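PDB 4U3W: 2-aminomuconate 6-semialdehyde dehydrogenase from Burkholderia cenocepacia, which probably catalyses the NAD-dependent oxidation of 2-aminomuconate 6-semialdehyde to 2-aminomuconate. Local coordinates for residues S63-A68 with P241-I246; H69-A74 with P219-L224. One frame throughout, in Å; residues are numbered along the deposited sequence.

Interaction 1 of 2, residues S63-A68 with P241-I246; sequences SAVQAA and PDISAI
Gln66 and Val65, neighbours on helix 58-76, meet Asp242 in two different ways, one through the carboxylate and the other through its CB. The amide of Gln66 gives a hydrogen bond from NE2 to Asp242 OD2 at 3.0 Å, close to straight with an N-H...O angle of 164°. The oxygen lies almost in the amide plane and accepts with its anti lone pair, away from OD1, while the two flat groups stand perpendicular to each other. Gln66 CB leaves the helix without pointing at the loop; a bend at chi2 (-44°) swings the amide over to it. The same NE2 also bonds to Asp62 OD1, one helical turn back, so two carboxylates share the amide nitrogen.

Beside this polar pair the packing is apolar. The bond from CA to CB of Val65 points toward the loop, and CG1, anti to the backbone N, rests 3.8 Å from Asp242 CB, the two side chains crossing at about a right angle. Its other methyl, CG2, meets Ile243 CG2 at 4.1 Å, methyl to methyl, while the longer branch of Ile243 leads away from the helix. The loop that Val65 packs on leads into strand 245-249, and Lys267 NZ holds it from elsewhere by bonding to the carbonyls of Pro241 and Ile243. The contact thus seats the helix beside the entry to a central strand of the Rossmann-like sheet. Its chemistry is graded, with buried methyls inside and a partly exposed amide-carboxylate bond outside, where NE2 probably also eases the proximity of two acidic groups.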
ATOM      1  N   SER A  63      18.310 -32.802  16.349  1.00 36.63           N
ATOM      2  CA  SER A  63      16.996 -33.398  16.607  1.00 39.53           C
ATOM      3  C   SER A  63      15.856 -32.353  16.558  1.00 36.04           C
ATOM      4  O   SER A  63      14.793 -32.626  16.063  1.00 36.08           O
ATOM      5  CB  SER A  63      16.971 -34.104  17.964  1.00 41.31           C
ATOM      6  OG  SER A  63      17.890 -35.199  17.944  1.00 46.91           O
ATOM      7  N   ALA A  64      16.082 -31.206  17.174  1.00 32.77           N
ATOM      8  CA  ALA A  64      15.052 -30.175  17.258  1.00 33.72           C
ATOM      9  C   ALA A  64      14.769 -29.634  15.859  1.00 34.20           C
ATOM     10  O   ALA A  64      13.607 -29.411  15.474  1.00 32.82           O
ATOM     11  CB  ALA A  64      15.507 -29.086  18.207  1.00 32.01           C
ATOM     12  N   VAL A  65      15.824 -29.443  15.069  1.00 33.62           N
ATOM     13  CA  VAL A  65      15.644 -28.951  13.707  1.00 36.42           C
ATOM     14  C   VAL A  65      14.876 -29.960  12.836  1.00 37.46           C
ATOM     15  O   VAL A  65      13.969 -29.585  12.036  1.00 35.43           O
ATOM     16  CB  VAL A  65      17.020 -28.620  13.069  1.00 32.57           C
ATOM     17  CG1 VAL A  65      16.826 -28.134  11.626  1.00 35.63           C
ATOM     18  CG2 VAL A  65      17.714 -27.534  13.915  1.00 28.04           C
ATOM     19  N   GLN A  66      15.189 -31.247  13.005  1.00 34.96           N
ATOM     20  CA  GLN A  66      14.504 -32.238  12.193  1.00 37.73           C
ATOM     21  C   GLN A  66      13.023 -32.344  12.593  1.00 36.58           C
ATOM     22  O   GLN A  66      12.209 -32.616  11.738  1.00 38.26           O
ATOM     23  CB  GLN A  66      15.185 -33.622  12.309  1.00 39.39           C
ATOM     24  CG  GLN A  66      16.695 -33.619  11.904  1.00 53.29           C
ATOM     25  CD  GLN A  66      17.008 -32.823  10.627  1.00 56.59           C
ATOM     26  OE1 GLN A  66      16.238 -32.804   9.679  1.00 57.37           O
ATOM     27  NE2 GLN A  66      18.142 -32.142  10.626  1.00 59.61           N
ATOM     28  N   ALA A  67      12.715 -32.207  13.891  1.00 33.98           N
ATOM     29  CA  ALA A  67      11.327 -32.222  14.374  1.00 37.38           C
ATOM     30  C   ALA A  67      10.539 -31.049  13.775  1.00 35.51           C
ATOM     31  O   ALA A  67       9.369 -31.197  13.393  1.00 33.56           O
ATOM     32  CB  ALA A  67      11.262 -32.147  15.911  1.00 35.72           C
ATOM     33  N   ALA A  68      11.203 -29.902  13.713  1.00 35.43           N
ATOM     34  CA  ALA A  68      10.593 -28.678  13.148  1.00 36.97           C
ATOM     35  C   ALA A  68      10.324 -28.886  11.671  1.00 38.59           C
ATOM     36  O   ALA A  68       9.249 -28.543  11.176  1.00 36.65           O
ATOM     37  CB  ALA A  68      11.509 -27.444  13.388  1.00 32.49           C
ATOM     38  N   PRO A 241      22.544 -27.083   8.768  1.00 41.94           N
ATOM     39  CA  PRO A 241      22.229 -26.848   7.360  1.00 41.31           C
ATOM     40  C   PRO A 241      20.726 -26.891   7.026  1.00 37.50           C
ATOM     41  O   PRO A 241      20.368 -26.543   5.915  1.00 38.11           O
ATOM     42  CB  PRO A 241      22.989 -27.964   6.639  1.00 44.84           C
ATOM     43  CG  PRO A 241      23.189 -29.028   7.668  1.00 45.11           C
ATOM     44  CD  PRO A 241      23.195 -28.388   9.008  1.00 40.60           C
ATOM     45  N   ASP A 242      19.871 -27.345   7.937  1.00 33.68           N
ATOM     46  CA  ASP A 242      18.460 -27.454   7.602  1.00 36.71           C
ATOM     47  C   ASP A 242      17.580 -26.337   8.208  1.00 37.13           C
ATOM     48  O   ASP A 242      16.329 -26.398   8.119  1.00 36.63           O
ATOM     49  CB  ASP A 242      17.951 -28.816   8.052  1.00 41.90           C
ATOM     50  CG  ASP A 242      18.660 -29.961   7.322  1.00 47.98           C
ATOM     51  OD1 ASP A 242      19.006 -29.793   6.137  1.00 50.03           O
ATOM     52  OD2 ASP A 242      18.935 -30.977   7.976  1.00 48.94           O
ATOM     53  N   ILE A 243      18.186 -25.343   8.861  1.00 35.62           N
ATOM     54  CA  ILE A 243      17.381 -24.186   9.277  1.00 30.55           C
ATOM     55  C   ILE A 243      17.222 -23.301   8.070  1.00 33.54           C
ATOM     56  O   ILE A 243      18.028 -23.346   7.144  1.00 37.87           O
ATOM     57  CB  ILE A 243      18.014 -23.326  10.400  1.00 42.49           C
ATOM     58  CG1 ILE A 243      19.412 -22.930   9.956  1.00 43.35           C
ATOM     59  CG2 ILE A 243      18.019 -24.068  11.706  1.00 42.05           C
ATOM     60  CD1 ILE A 243      19.945 -21.726  10.613  1.00 43.34           C
ATOM     61  N   SER A 244      16.187 -22.480   8.070  1.00 30.58           N
ATOM     62  CA  SER A 244      15.937 -21.601   6.924  1.00 33.74           C
ATOM     63  C   SER A 244      16.429 -20.159   7.174  1.00 31.75           C
ATOM     64  O   SER A 244      16.695 -19.401   6.248  1.00 31.33           O
ATOM     65  CB  SER A 244      14.430 -21.557   6.632  1.00 37.66           C
ATOM     66  OG  SER A 244      13.914 -22.869   6.558  1.00 39.82           O
ATOM     67  N   ALA A 245      16.512 -19.781   8.434  1.00 29.42           N
ATOM     68  CA  ALA A 245      16.826 -18.391   8.782  1.00 33.16           C
ATOM     69  C   ALA A 245      17.297 -18.349  10.213  1.00 33.92           C
ATOM     70  O   ALA A 245      16.938 -19.247  10.981  1.00 32.01           O
ATOM     71  CB  ALA A 245      15.591 -17.494   8.644  1.00 31.51           C
ATOM     72  N   ILE A 246      18.046 -17.294  10.571  1.00 29.38           N
ATOM     73  CA  ILE A 246      18.409 -17.032  11.957  1.00 29.80           C
ATOM     74  C   ILE A 246      17.940 -15.596  12.272  1.00 32.79           C
ATOM     75  O   ILE A 246      18.250 -14.684  11.510  1.00 31.52           O
ATOM     76  CB  ILE A 246      19.915 -17.093  12.216  1.00 29.93           C
ATOM     77  CG1 ILE A 246      20.432 -18.521  12.070  1.00 33.08           C
ATOM     78  CG2 ILE A 246      20.255 -16.625  13.659  1.00 32.51           C
ATOM     79  CD1 ILE A 246      19.917 -19.438  13.218  1.00 29.70           C
TER

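Interaction 2 of 2, residues H69-A74 with P219-L224; sequences HAAQKA and PGVFNL
Two carbonyls grip Asn223 ND2, Gly220 O of the turn that Ala71 packs against and Val193 O of the adjacent strand. The bond from ND2 to Gly220 O is 2.9 Å long and bent (149°), and it reaches the oxygen from above the carbonyl plane. Asn223 OD1 takes the N-H of Asn29, so both ends of the amide are engaged and its rotation is fixed.

Ala71 of helix 58-76 aims its methyl directly into this turn. Its CB sits 3.4 Å from Pro219 O and 3.4 Å from Gly220 C, and 4.1 Å from Val221 CG2. With no side chain on Gly220, whose phi is positive (91°), the backbones draw together until Ala71 CA and Gly220 CA are 5.1 Å apart. Val221 sets CG2 beside its own backbone N, where it borders the methyl, and the side chain also touches Leu187 of helix 175-188.

The joint lies where the chain turns into strand 222-224, which runs parallel to strand 192-196 after the crossover through helix 203-214. Contact across the interface is purely van der Waals; its polar bonds serve instead to shape the turn that receives the methyl.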
ATOM      1  N   HIS A  69      11.288 -29.489  10.964  1.00 39.17           N
ATOM      2  CA  HIS A  69      11.087 -29.767   9.544  1.00 43.55           C
ATOM      3  C   HIS A  69       9.975 -30.764   9.268  1.00 41.69           C
ATOM      4  O   HIS A  69       9.193 -30.595   8.307  1.00 40.89           O
ATOM      5  CB  HIS A  69      12.385 -30.238   8.886  1.00 49.38           C
ATOM      6  CG  HIS A  69      13.145 -29.105   8.275  1.00 56.84           C
ATOM      7  ND1 HIS A  69      12.691 -28.419   7.169  1.00 60.44           N
ATOM      8  CD2 HIS A  69      14.280 -28.477   8.664  1.00 57.38           C
ATOM      9  CE1 HIS A  69      13.530 -27.440   6.880  1.00 59.15           C
ATOM     10  NE2 HIS A  69      14.504 -27.454   7.769  1.00 58.35           N
ATOM     11  N   ALA A  70       9.894 -31.806  10.091  1.00 40.46           N
ATOM     12  CA  ALA A  70       8.801 -32.768   9.937  1.00 41.97           C
ATOM     13  C   ALA A  70       7.432 -32.098  10.199  1.00 40.17           C
ATOM     14  O   ALA A  70       6.454 -32.387   9.520  1.00 38.29           O
ATOM     15  CB  ALA A  70       9.014 -33.974  10.862  1.00 40.76           C
ATOM     16  N   ALA A  71       7.376 -31.196  11.175  1.00 37.54           N
ATOM     17  CA  ALA A  71       6.127 -30.498  11.521  1.00 37.57           C
ATOM     18  C   ALA A  71       5.641 -29.565  10.398  1.00 40.53           C
ATOM     19  O   ALA A  71       4.423 -29.380  10.185  1.00 38.82           O
ATOM     20  CB  ALA A  71       6.321 -29.715  12.870  1.00 34.09           C
ATOM     21  N   GLN A  72       6.575 -28.962   9.669  1.00 42.81           N
ATOM     22  CA  GLN A  72       6.201 -28.244   8.453  1.00 44.92           C
ATOM     23  C   GLN A  72       5.354 -29.130   7.497  1.00 51.53           C
ATOM     24  O   GLN A  72       4.216 -28.794   7.123  1.00 50.89           O
ATOM     25  CB  GLN A  72       7.461 -27.776   7.710  1.00 46.18           C
ATOM     26  CG  GLN A  72       8.062 -26.504   8.244  1.00 42.98           C
ATOM     27  CD  GLN A  72       7.188 -25.257   7.930  1.00 39.43           C
ATOM     28  OE1 GLN A  72       7.179 -24.774   6.820  1.00 41.91           O
ATOM     29  NE2 GLN A  72       6.485 -24.736   8.946  1.00 34.60           N
ATOM     30  N   LYS A  73       5.905 -30.282   7.138  1.00 50.43           N
ATOM     31  CA  LYS A  73       5.251 -31.153   6.178  1.00 53.09           C
ATOM     32  C   LYS A  73       4.029 -31.852   6.786  1.00 52.62           C
ATOM     33  O   LYS A  73       3.130 -32.252   6.066  1.00 56.04           O
ATOM     34  CB  LYS A  73       6.256 -32.188   5.636  1.00 54.90           C
ATOM     35  CG  LYS A  73       7.552 -31.537   5.164  1.00 57.90           C
ATOM     36  CD  LYS A  73       8.580 -32.545   4.689  1.00 64.67           C
ATOM     37  CE  LYS A  73       9.983 -32.154   5.195  1.00 67.69           C
ATOM     38  NZ  LYS A  73      11.009 -33.232   5.038  1.00 71.09           N
ATOM     39  N   ALA A  74       3.988 -32.019   8.104  1.00 49.78           N
ATOM     40  CA  ALA A  74       2.837 -32.680   8.701  1.00 49.91           C
ATOM     41  C   ALA A  74       1.612 -31.764   8.711  1.00 52.61           C
ATOM     42  O   ALA A  74       0.535 -32.174   9.155  1.00 55.36           O
ATOM     43  CB  ALA A  74       3.134 -33.147  10.100  1.00 45.97           C
ATOM     44  N   PRO A 219       3.065 -31.038  17.629  1.00 33.43           N
ATOM     45  CA  PRO A 219       4.453 -31.355  18.032  1.00 33.84           C
ATOM     46  C   PRO A 219       5.448 -30.947  16.925  1.00 32.70           C
ATOM     47  O   PRO A 219       5.186 -31.130  15.726  1.00 31.96           O
ATOM     48  CB  PRO A 219       4.433 -32.901  18.267  1.00 32.69           C
ATOM     49  CG  PRO A 219       3.179 -33.392  17.463  1.00 40.76           C
ATOM     50  CD  PRO A 219       2.183 -32.220  17.581  1.00 37.88           C
ATOM     51  N   GLY A 220       6.554 -30.319  17.333  1.00 32.39           N
ATOM     52  CA  GLY A 220       7.564 -29.854  16.377  1.00 29.77           C
ATOM     53  C   GLY A 220       7.405 -28.438  15.857  1.00 28.97           C
ATOM     54  O   GLY A 220       8.335 -27.880  15.269  1.00 28.79           O
ATOM     55  N   VAL A 221       6.233 -27.837  16.075  1.00 27.09           N
ATOM     56  CA  VAL A 221       6.025 -26.474  15.596  1.00 26.59           C
ATOM     57  C   VAL A 221       6.839 -25.474  16.423  1.00 27.39           C
ATOM     58  O   VAL A 221       7.486 -24.603  15.858  1.00 29.09           O
ATOM     59  CB  VAL A 221       4.494 -26.089  15.594  1.00 30.90           C
ATOM     60  CG1 VAL A 221       4.308 -24.613  15.339  1.00 25.94           C
ATOM     61  CG2 VAL A 221       3.734 -26.936  14.538  1.00 33.79           C
ATOM     62  N   PHE A 222       6.842 -25.645  17.748  1.00 28.86           N
ATOM     63  CA  PHE A 222       7.642 -24.832  18.626  1.00 25.72           C
ATOM     64  C   PHE A 222       8.621 -25.730  19.449  1.00 27.98           C
ATOM     65  O   PHE A 222       8.179 -26.606  20.184  1.00 28.89           O
ATOM     66  CB  PHE A 222       6.768 -24.030  19.593  1.00 25.71           C
ATOM     67  CG  PHE A 222       7.571 -23.269  20.611  1.00 27.00           C
ATOM     68  CD1 PHE A 222       8.033 -21.977  20.321  1.00 29.17           C
ATOM     69  CD2 PHE A 222       7.847 -23.824  21.859  1.00 26.33           C
ATOM     70  CE1 PHE A 222       8.770 -21.245  21.252  1.00 31.60           C
ATOM     71  CE2 PHE A 222       8.588 -23.103  22.789  1.00 27.37           C
ATOM     72  CZ  PHE A 222       9.052 -21.825  22.490  1.00 30.65           C
ATOM     73  N   ASN A 223       9.918 -25.472  19.332  1.00 26.02           N
ATOM     74  CA  ASN A 223      10.946 -26.265  20.047  1.00 26.32           C
ATOM     75  C   ASN A 223      11.846 -25.310  20.830  1.00 26.02           C
ATOM     76  O   ASN A 223      12.262 -24.286  20.303  1.00 26.66           O
ATOM     77  CB  ASN A 223      11.774 -27.111  19.089  1.00 26.93           C
ATOM     78  CG  ASN A 223      10.916 -27.915  18.178  1.00 29.65           C
ATOM     79  OD1 ASN A 223      10.489 -29.015  18.510  1.00 29.49           O
ATOM     80  ND2 ASN A 223      10.628 -27.361  17.027  1.00 27.20           N
ATOM     81  N   LEU A 224      12.087 -25.642  22.101  1.00 25.97           N
ATOM     82  CA  LEU A 224      12.948 -24.864  22.992  1.00 25.75           C
ATOM     83  C   LEU A 224      14.200 -25.653  23.326  1.00 26.17           C
ATOM     84  O   LEU A 224      14.113 -26.810  23.753  1.00 27.17           O
ATOM     85  CB  LEU A 224      12.212 -24.539  24.296  1.00 25.71           C
ATOM     86  CG  LEU A 224      13.062 -23.739  25.298  1.00 30.37           C
ATOM     87  CD1 LEU A 224      13.146 -22.311  24.835  1.00 31.48           C
ATOM     88  CD2 LEU A 224      12.315 -23.769  26.616  1.00 30.74           C
TER

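In the fold
Helix 58-76, near the start of the chain, supplies the first partner to both contacts in consecutive turns. From residues 69-74 the chain runs through further helices and strands 153-169 and 192-196 before returning at 219-224, where interaction 2 closes a loop of 144 residues. It then passes through helix 233-238 and comes back at 241-246, closing the larger loop of interaction 1, in which interaction 2 is nested. Their centres lie about 9 Å apart. Between them Ala68 packs on Gly220 O and Asn223 ND2. Together they lay one helix against the lead-ins to strands 222-224 and 245-249, which belong to the same mixed sheet, with strands 192-196 and 153-169 between.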